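Local coordinates for protein sensor histidine kinase CitA (Klebsiella pneumoniae, PDB 1P0Z) that senses periplasmic citrate as the receptor of a two-component system, probably activating its response regulator CitB by phosphorylation to induce the citrate-fermentation genes, at residues Gly9-Ile14 against Val121-Glu126; Val26-Val29 against Ala35-Lys38; Ala28-Asp33 against Lys114-Val119. One frame throughout, in Å; residues are numbered along the deposited sequence. Where two conformers were deposited one is given.

Interaction 1 (Gly9-Ile14 against Val121-Glu126)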
loop_
_atom_site.group_PDB
_atom_site.type_symbol
_atom_site.label_atom_id
_atom_site.label_comp_id
_atom_site.label_asym_id
_atom_site.label_seq_id
_atom_site.Cartn_x
_atom_site.Cartn_y
_atom_site.Cartn_z
ATOM N N GLY A 9 5.509 4.291 11.308
ATOM C CA GLY A 9 6.023 4.115 9.955
ATOM C C GLY A 9 6.664 2.737 9.783
ATOM O O GLY A 9 6.455 2.105 8.748
ATOM N N GLN A 10 7.383 2.259 10.799
ATOM C CA GLN A 10 8.019 0.943 10.696
ATOM C C GLN A 10 6.972 -0.155 10.615
ATOM O O GLN A 10 7.154 -1.101 9.853
ATOM C CB GLN A 10 8.991 0.735 11.865
ATOM C CG GLN A 10 10.219 1.649 11.793
ATOM C CD GLN A 10 11.001 1.493 10.473
ATOM O OE1 GLN A 10 11.571 0.447 10.207
ATOM N NE2 GLN A 10 10.996 2.535 9.645
ATOM N N ARG A 11 5.893 -0.026 11.388
ATOM C CA ARG A 11 4.784 -0.989 11.376
ATOM C C ARG A 11 4.143 -0.997 9.990
ATOM O O ARG A 11 3.842 -2.058 9.408
ATOM C CB ARG A 11 3.715 -0.617 12.439
ATOM C CG ARG A 11 3.892 -1.301 13.800
ATOM C CD ARG A 11 3.404 -2.785 13.743
ATOM N NE ARG A 11 1.937 -2.867 13.660
ATOM C CZ ARG A 11 1.261 -3.878 13.112
ATOM N NH1 ARG A 11 1.915 -4.923 12.574
ATOM N NH2 ARG A 11 -0.079 -3.848 13.089
ATOM N N ALA A 12 3.955 0.192 9.430
ATOM C CA ALA A 12 3.332 0.274 8.102
ATOM C C ALA A 12 4.233 -0.358 7.049
ATOM O O ALA A 12 3.747 -1.088 6.150
ATOM C CB ALA A 12 3.086 1.756 7.746
ATOM N N LEU A 13 5.524 -0.070 7.144
ATOM C CA LEU A 13 6.471 -0.578 6.158
ATOM C C LEU A 13 6.580 -2.103 6.204
ATOM O O LEU A 13 6.559 -2.764 5.149
ATOM C CB LEU A 13 7.839 0.087 6.349
ATOM C CG LEU A 13 8.958 -0.395 5.416
ATOM C CD1 LEU A 13 8.540 -0.221 3.949
ATOM C CD2 LEU A 13 10.227 0.384 5.773
ATOM N N ILE A 14 6.661 -2.644 7.416
ATOM C CA ILE A 14 6.769 -4.090 7.577
ATOM C C ILE A 14 5.564 -4.758 6.961
ATOM O O ILE A 14 5.707 -5.718 6.220
ATOM C CB ILE A 14 6.888 -4.495 9.077
ATOM C CG1 ILE A 14 8.295 -4.161 9.581
ATOM C CG2 ILE A 14 6.570 -5.997 9.263
ATOM C CD1 ILE A 14 9.406 -4.924 8.855
ATOM N N VAL A 121 0.429 0.742 2.885
ATOM C CA VAL A 121 -0.319 0.544 4.124
ATOM C C VAL A 121 -0.235 1.890 4.838
ATOM O O VAL A 121 0.849 2.393 5.095
ATOM C CB VAL A 121 0.324 -0.565 4.978
ATOM C CG1 VAL A 121 -0.307 -0.612 6.346
ATOM C CG2 VAL A 121 0.191 -1.923 4.223
ATOM N N GLY A 122 -1.380 2.450 5.177
ATOM C CA GLY A 122 -1.364 3.787 5.752
ATOM C C GLY A 122 -2.054 3.961 7.089
ATOM O O GLY A 122 -3.018 3.261 7.410
ATOM N N TYR A 123 -1.506 4.913 7.855
ATOM C CA TYR A 123 -2.051 5.276 9.176
ATOM C C TYR A 123 -2.318 6.780 9.180
ATOM O O TYR A 123 -1.391 7.573 9.067
ATOM C CB TYR A 123 -1.057 4.976 10.298
ATOM C CG TYR A 123 -0.884 3.503 10.600
ATOM C CD1 TYR A 123 -0.130 2.682 9.761
ATOM C CD2 TYR A 123 -1.459 2.947 11.738
ATOM C CE1 TYR A 123 0.057 1.313 10.053
ATOM C CE2 TYR A 123 -1.293 1.583 12.049
ATOM C CZ TYR A 123 -0.531 0.778 11.188
ATOM O OH TYR A 123 -0.417 -0.549 11.486
ATOM N N THR A 124 -3.578 7.200 9.254
ATOM C CA THR A 124 -3.857 8.637 9.257
ATOM C C THR A 124 -3.487 9.196 10.640
ATOM O O THR A 124 -4.001 8.758 11.668
ATOM C CB THR A 124 -5.333 8.900 8.924
ATOM O OG1 THR A 124 -5.554 8.517 7.564
ATOM C CG2 THR A 124 -5.692 10.402 9.131
ATOM N N ILE A 125 -2.626 10.195 10.626
ATOM C CA ILE A 125 -2.046 10.746 11.819
ATOM C C ILE A 125 -2.975 11.274 12.876
ATOM O O ILE A 125 -2.784 11.010 14.081
ATOM C CB ILE A 125 -0.946 11.776 11.408
ATOM C CG1 ILE A 125 0.216 10.993 10.737
ATOM C CG2 ILE A 125 -0.355 12.455 12.639
ATOM C CD1 ILE A 125 1.240 11.866 10.005
ATOM N N GLU A 126 -4.004 11.958 12.443
ATOM C CA GLU A 126 -4.902 12.521 13.406
ATOM C C GLU A 126 -5.612 11.447 14.193
ATOM O O GLU A 126 -6.044 11.720 15.313
ATOM C CB GLU A 126 -5.883 13.472 12.698
ATOM C CG GLU A 126 -7.318 13.470 13.224
ATOM C CD GLU A 126 -8.167 12.397 12.543
ATOM O OE1 GLU A 126 -8.301 12.416 11.297
ATOM O OE2 GLU A 126 -8.701 11.527 13.249
#

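Interaction 2 (Val26-Val29 against Ala35-Lys38)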
loop_
_atom_site.group_PDB
_atom_site.type_symbol
_atom_site.label_atom_id
_atom_site.label_comp_id
_atom_site.label_asym_id
_atom_site.label_seq_id
_atom_site.Cartn_x
_atom_site.Cartn_y
_atom_site.Cartn_z
ATOM N N VAL A 26 0.587 -11.627 -5.744
ATOM C CA VAL A 26 1.353 -11.470 -6.969
ATOM C C VAL A 26 0.528 -12.063 -8.121
ATOM O O VAL A 26 0.373 -11.439 -9.162
ATOM C CB VAL A 26 2.708 -12.212 -6.881
ATOM C CG1 VAL A 26 3.370 -12.271 -8.272
ATOM C CG2 VAL A 26 3.620 -11.526 -5.886
ATOM N N GLU A 27 -0.012 -13.263 -7.907
ATOM C CA GLU A 27 -0.833 -13.902 -8.943
ATOM C C GLU A 27 -2.108 -13.139 -9.281
ATOM O O GLU A 27 -2.422 -12.947 -10.469
ATOM C CB GLU A 27 -1.210 -15.332 -8.542
ATOM C CG GLU A 27 -2.040 -16.045 -9.630
ATOM C CD GLU A 27 -2.346 -17.489 -9.299
ATOM O OE1 GLU A 27 -1.390 -18.280 -9.172
ATOM O OE2 GLU A 27 -3.540 -17.836 -9.171
ATOM N N ALA A 28 -2.825 -12.676 -8.255
ATOM C CA ALA A 28 -4.067 -11.955 -8.476
ATOM C C ALA A 28 -3.799 -10.652 -9.238
ATOM O O ALA A 28 -4.608 -10.237 -10.075
ATOM C CB ALA A 28 -4.763 -11.676 -7.136
ATOM N N VAL A 29 -2.659 -10.013 -8.972
ATOM C CA VAL A 29 -2.336 -8.776 -9.675
ATOM C C VAL A 29 -1.976 -9.046 -11.152
ATOM O O VAL A 29 -2.370 -8.292 -12.035
ATOM C CB VAL A 29 -1.165 -8.028 -8.958
ATOM C CG1 VAL A 29 -0.633 -6.867 -9.813
ATOM C CG2 VAL A 29 -1.673 -7.484 -7.615
ATOM N N ALA A 35 -11.761 -9.090 -7.729
ATOM C CA ALA A 35 -12.478 -9.759 -6.646
ATOM C C ALA A 35 -11.512 -10.584 -5.814
ATOM O O ALA A 35 -11.642 -10.650 -4.586
ATOM C CB ALA A 35 -13.569 -10.675 -7.209
ATOM N N ARG A 36 -10.557 -11.228 -6.490
ATOM C CA ARG A 36 -9.573 -12.055 -5.792
ATOM C C ARG A 36 -8.704 -11.138 -4.885
ATOM O O ARG A 36 -8.418 -11.480 -3.720
ATOM C CB ARG A 36 -8.700 -12.790 -6.805
ATOM C CG ARG A 36 -7.645 -13.699 -6.190
ATOM C CD ARG A 36 -8.262 -14.658 -5.170
ATOM N NE ARG A 36 -7.231 -15.458 -4.510
ATOM C CZ ARG A 36 -7.382 -16.027 -3.312
ATOM N NH1 ARG A 36 -8.525 -15.886 -2.630
ATOM N NH2 ARG A 36 -6.388 -16.737 -2.794
ATOM N N ILE A 37 -8.299 -9.984 -5.416
ATOM C CA ILE A 37 -7.498 -9.041 -4.623
ATOM C C ILE A 37 -8.298 -8.581 -3.408
ATOM O O ILE A 37 -7.780 -8.537 -2.283
ATOM C CB ILE A 37 -7.073 -7.832 -5.486
ATOM C CG1 ILE A 37 -6.089 -8.328 -6.551
ATOM C CG2 ILE A 37 -6.392 -6.738 -4.615
ATOM C CD1 ILE A 37 -5.745 -7.311 -7.598
ATOM N N LYS A 38 -9.568 -8.244 -3.625
ATOM C CA LYS A 38 -10.425 -7.816 -2.512
ATOM C C LYS A 38 -10.540 -8.907 -1.439
ATOM O O LYS A 38 -10.470 -8.634 -0.242
ATOM C CB LYS A 38 -11.826 -7.467 -3.035
ATOM C CG LYS A 38 -12.788 -6.988 -1.960
ATOM C CD LYS A 38 -14.181 -6.778 -2.579
ATOM C CE LYS A 38 -15.082 -5.855 -1.747
ATOM N NZ LYS A 38 -15.216 -6.212 -0.325
#

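Interaction 3 (Ala28-Asp33 against Lys114-Val119)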
loop_
_atom_site.group_PDB
_atom_site.type_symbol
_atom_site.label_atom_id
_atom_site.label_comp_id
_atom_site.label_asym_id
_atom_site.label_seq_id
_atom_site.Cartn_x
_atom_site.Cartn_y
_atom_site.Cartn_z
ATOM N N ALA A 28 -2.825 -12.676 -8.255
ATOM C CA ALA A 28 -4.067 -11.955 -8.476
ATOM C C ALA A 28 -3.799 -10.652 -9.238
ATOM O O ALA A 28 -4.608 -10.237 -10.075
ATOM C CB ALA A 28 -4.763 -11.676 -7.136
ATOM N N VAL A 29 -2.659 -10.013 -8.972
ATOM C CA VAL A 29 -2.336 -8.776 -9.675
ATOM C C VAL A 29 -1.976 -9.046 -11.152
ATOM O O VAL A 29 -2.370 -8.292 -12.035
ATOM C CB VAL A 29 -1.165 -8.028 -8.958
ATOM C CG1 VAL A 29 -0.633 -6.867 -9.813
ATOM C CG2 VAL A 29 -1.673 -7.484 -7.615
ATOM N N GLN A 30 -1.213 -10.108 -11.405
ATOM C CA GLN A 30 -0.814 -10.474 -12.762
ATOM C C GLN A 30 -2.052 -10.727 -13.605
ATOM O O GLN A 30 -2.101 -10.347 -14.772
ATOM C CB GLN A 30 0.067 -11.736 -12.746
ATOM C CG GLN A 30 1.429 -11.501 -12.126
ATOM C CD GLN A 30 2.300 -12.739 -12.065
ATOM O OE1 GLN A 30 1.880 -13.795 -11.578
ATOM N NE2 GLN A 30 3.536 -12.607 -12.540
ATOM N N LYS A 31 -3.048 -11.364 -12.993
ATOM C CA LYS A 31 -4.317 -11.688 -13.652
ATOM C C LYS A 31 -5.344 -10.556 -13.639
ATOM O O LYS A 31 -6.401 -10.656 -14.284
ATOM C CB LYS A 31 -4.956 -12.903 -12.972
ATOM C CG LYS A 31 -4.173 -14.192 -13.104
ATOM C CD LYS A 31 -4.813 -15.283 -12.297
ATOM C CE LYS A 31 -4.052 -16.589 -12.450
ATOM N NZ LYS A 31 -4.616 -17.643 -11.568
ATOM N N ARG A 32 -5.036 -9.504 -12.885
ATOM C CA ARG A 32 -5.894 -8.337 -12.716
ATOM C C ARG A 32 -7.258 -8.787 -12.212
ATOM O O ARG A 32 -8.304 -8.302 -12.651
ATOM C CB ARG A 32 -6.023 -7.552 -14.031
ATOM C CG ARG A 32 -4.707 -6.961 -14.536
ATOM C CD ARG A 32 -4.922 -5.989 -15.709
ATOM N NE ARG A 32 -5.564 -4.732 -15.314
ATOM C CZ ARG A 32 -4.917 -3.712 -14.745
ATOM N NH1 ARG A 32 -3.612 -3.807 -14.508
ATOM N NH2 ARG A 32 -5.567 -2.597 -14.421
ATOM N N ASP A 33 -7.247 -9.731 -11.281
ATOM C CA ASP A 33 -8.479 -10.246 -10.727
ATOM C C ASP A 33 -8.889 -9.433 -9.492
ATOM O O ASP A 33 -8.495 -9.781 -8.366
ATOM C CB ASP A 33 -8.296 -11.705 -10.329
ATOM C CG ASP A 33 -9.602 -12.361 -9.924
ATOM O OD1 ASP A 33 -10.554 -11.640 -9.535
ATOM O OD2 ASP A 33 -9.672 -13.616 -9.985
ATOM N N LYS A 114 10.627 -8.157 -11.708
ATOM C CA LYS A 114 9.947 -7.065 -12.398
ATOM C C LYS A 114 8.857 -6.468 -11.508
ATOM O O LYS A 114 8.071 -7.187 -10.954
ATOM C CB LYS A 114 9.285 -7.580 -13.680
ATOM C CG LYS A 114 8.708 -6.469 -14.547
ATOM C CD LYS A 114 8.091 -7.011 -15.820
ATOM C CE LYS A 114 6.747 -7.620 -15.549
ATOM N NZ LYS A 114 6.120 -8.096 -16.852
ATOM N N VAL A 115 8.796 -5.149 -11.408
ATOM C CA VAL A 115 7.719 -4.561 -10.607
ATOM C C VAL A 115 6.391 -4.642 -11.378
ATOM O O VAL A 115 6.279 -4.184 -12.533
ATOM C CB VAL A 115 8.014 -3.082 -10.288
ATOM C CG1 VAL A 115 6.819 -2.473 -9.520
ATOM C CG2 VAL A 115 9.295 -2.980 -9.477
ATOM N N ILE A 116 5.374 -5.217 -10.740
ATOM C CA ILE A 116 4.055 -5.322 -11.360
ATOM C C ILE A 116 2.990 -4.557 -10.573
ATOM O O ILE A 116 1.791 -4.604 -10.898
ATOM C CB ILE A 116 3.610 -6.814 -11.530
ATOM C CG1 ILE A 116 3.527 -7.518 -10.167
ATOM C CG2 ILE A 116 4.615 -7.537 -12.482
ATOM C CD1 ILE A 116 2.895 -8.950 -10.230
ATOM N N GLY A 117 3.420 -3.878 -9.511
ATOM C CA GLY A 117 2.418 -3.137 -8.745
ATOM C C GLY A 117 3.009 -2.608 -7.447
ATOM O O GLY A 117 4.218 -2.634 -7.240
ATOM N N ILE A 118 2.130 -2.154 -6.558
ATOM C CA ILE A 118 2.583 -1.540 -5.305
ATOM C C ILE A 118 1.543 -1.778 -4.195
ATOM O O ILE A 118 0.344 -1.854 -4.438
ATOM C CB ILE A 118 2.764 -0.002 -5.529
ATOM C CG1 ILE A 118 3.261 0.697 -4.257
ATOM C CG2 ILE A 118 1.434 0.622 -6.031
ATOM C CD1 ILE A 118 3.628 2.214 -4.506
ATOM N N VAL A 119 2.028 -1.888 -2.967
ATOM C CA VAL A 119 1.131 -1.978 -1.808
ATOM C C VAL A 119 1.501 -0.794 -0.905
ATOM O O VAL A 119 2.681 -0.512 -0.698
ATOM C CB VAL A 119 1.357 -3.265 -0.984
ATOM C CG1 VAL A 119 0.543 -3.205 0.333
ATOM C CG2 VAL A 119 0.943 -4.491 -1.817
#

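Interaction 1 (Gly9-Ile14 against Val121-Glu126)
Ala-12 and Tyr-123 meet edge-on: the methyl CB lies at the edge of the tyrosine ring, near its plane, 3.8 Å from CE1. The same methyl sits 3.5 Å from the carbonyl O of Val-121, so it fills the notch between two successive inward-facing residues of the strand. In return, Val-121 CB comes 3.7 Å from the carbonyl O of Ala-12. Helix 6-20 packs against one face of the antiparallel sheet of this periplasmic PAS-like (Cache) domain; the axes of 9-14 and 121-124 run roughly antiparallel, 154° apart, with a closest approach of 7.7 Å. With CG of Tyr-123 anti to its carbonyl carbon (chi1 -72°), the ring slants over the helix toward Arg-11 and delivers OH to its neighbourhood. The bent arginine brings NH2 within 3.7 Å of that OH, the guanidinium and ring planes turned 70° apart. No hydrogen bond joins the two groups directly; Asp-49 OD1 takes both, as a salt bridge to Arg-11 NH2 and a hydrogen bond with Tyr-123 OH. Gln-15 NE2, itself bonded to Arg-11 O, also binds the phenol oxygen, which helps fix the ring's polar end.

Interaction 2 (Val26-Val29 against Ala35-Lys38)
Ala-28 of helix 23-30 presses its methyl into the following helix 34-47, where CB meets two side chains at the same distance: 3.6 Å to Arg-36 CG and 3.6 Å to Ile-37 CG1. The small side chain lets the backbones come close, with the CA atoms of Ala-28 and Ile-37 only 5.9 Å apart. On the buried side, Ile-37 turns CG1 beside its backbone N (chi1 -67°) and carries CD1 to 4.1 Å from Val-29 CG2, the two branched chains crossing at a slant. Leu-63 of the sheet touches both Val-29 and Ile-37. The tight packing ends at Arg-36 CG; beyond it the outer side is looser and polar. There the arginine bends at chi2 (52°) and carries its guanidinium away from Ala-28, to a salt bridge with Glu-24. Glu-27 OE2, 6.4 Å from Arg-36 NE, pairs instead with Lys-31. The two consecutive helices form a helical hairpin, with Val-29 and Ile-37 turned to the sheet and the charged groups on the outer side. Since no hydrogen bond crosses between the segments, these two meet by van der Waals contact alone, while the Arg-36 to Glu-24 salt bridge adds a polar tie between the helices.

Interaction 3 (Ala28-Asp33 against Lys114-Val119)
Ile-116 meets the end of helix 23-30 one residue into strand 115-124, after Lys-114 and Val-115 have led out of the preceding turn, where Asp-110 OD1 accepts the backbone N-H of Lys-114. Its CG1 is flanked by both backbone neighbours of CA, N and C (chi1 61°), and from there the extended chain pushes CD1 toward the helix. That one methyl reaches two residues, 3.5 Å from Gln-30 CG and 4.1 Å from Val-29 CG1. Gln-30 offers its aliphatic CG and carries its amide onward at the exposed margin. The carbonyl O of Ile-116 also takes part, 3.5 Å from Val-29 CG1 in a plain van der Waals contact. Gly-117 has an extended backbone conformation (phi 171°, psi -167°) that residues with a side chain rarely take up. Beyond it, Ile-118 and Val-119 resume the strand, bonded to Gly-56 and Ser-106 on its two flanking neighbours. Across the contact, the turn after the helix is a Schellman motif, with Arg-32 at positive phi and Asp-33 N bonded to Ala-28 O; Asp-33 also N-caps helix 34-47. Ile-116 and Gly-117 share Ile-108 of strand 101-109 as their partner, the pairing of a classic beta bulge.

Strand 115-124 serves both interaction 1 and interaction 3, whose centres lie about 22 Å apart on opposite sides of the chain's centre; helix 6-20 packs near its C-terminal end and helix 23-30 near its start. Interactions 2 and 3 share Val-29, with centres about 8 Å apart, and are joined further by Val-26 O against Ile-116 CD1, so helix 23-30 is held by its successor helix and by the sheet at once. Interactions 1 and 2 are mostly buried, each with an arginine at its border, paired with Asp-49 in interaction 1 and with Glu-24, on the partner helix, in interaction 2; interaction 3 is only partly buried. All three are van der Waals contacts across their segments.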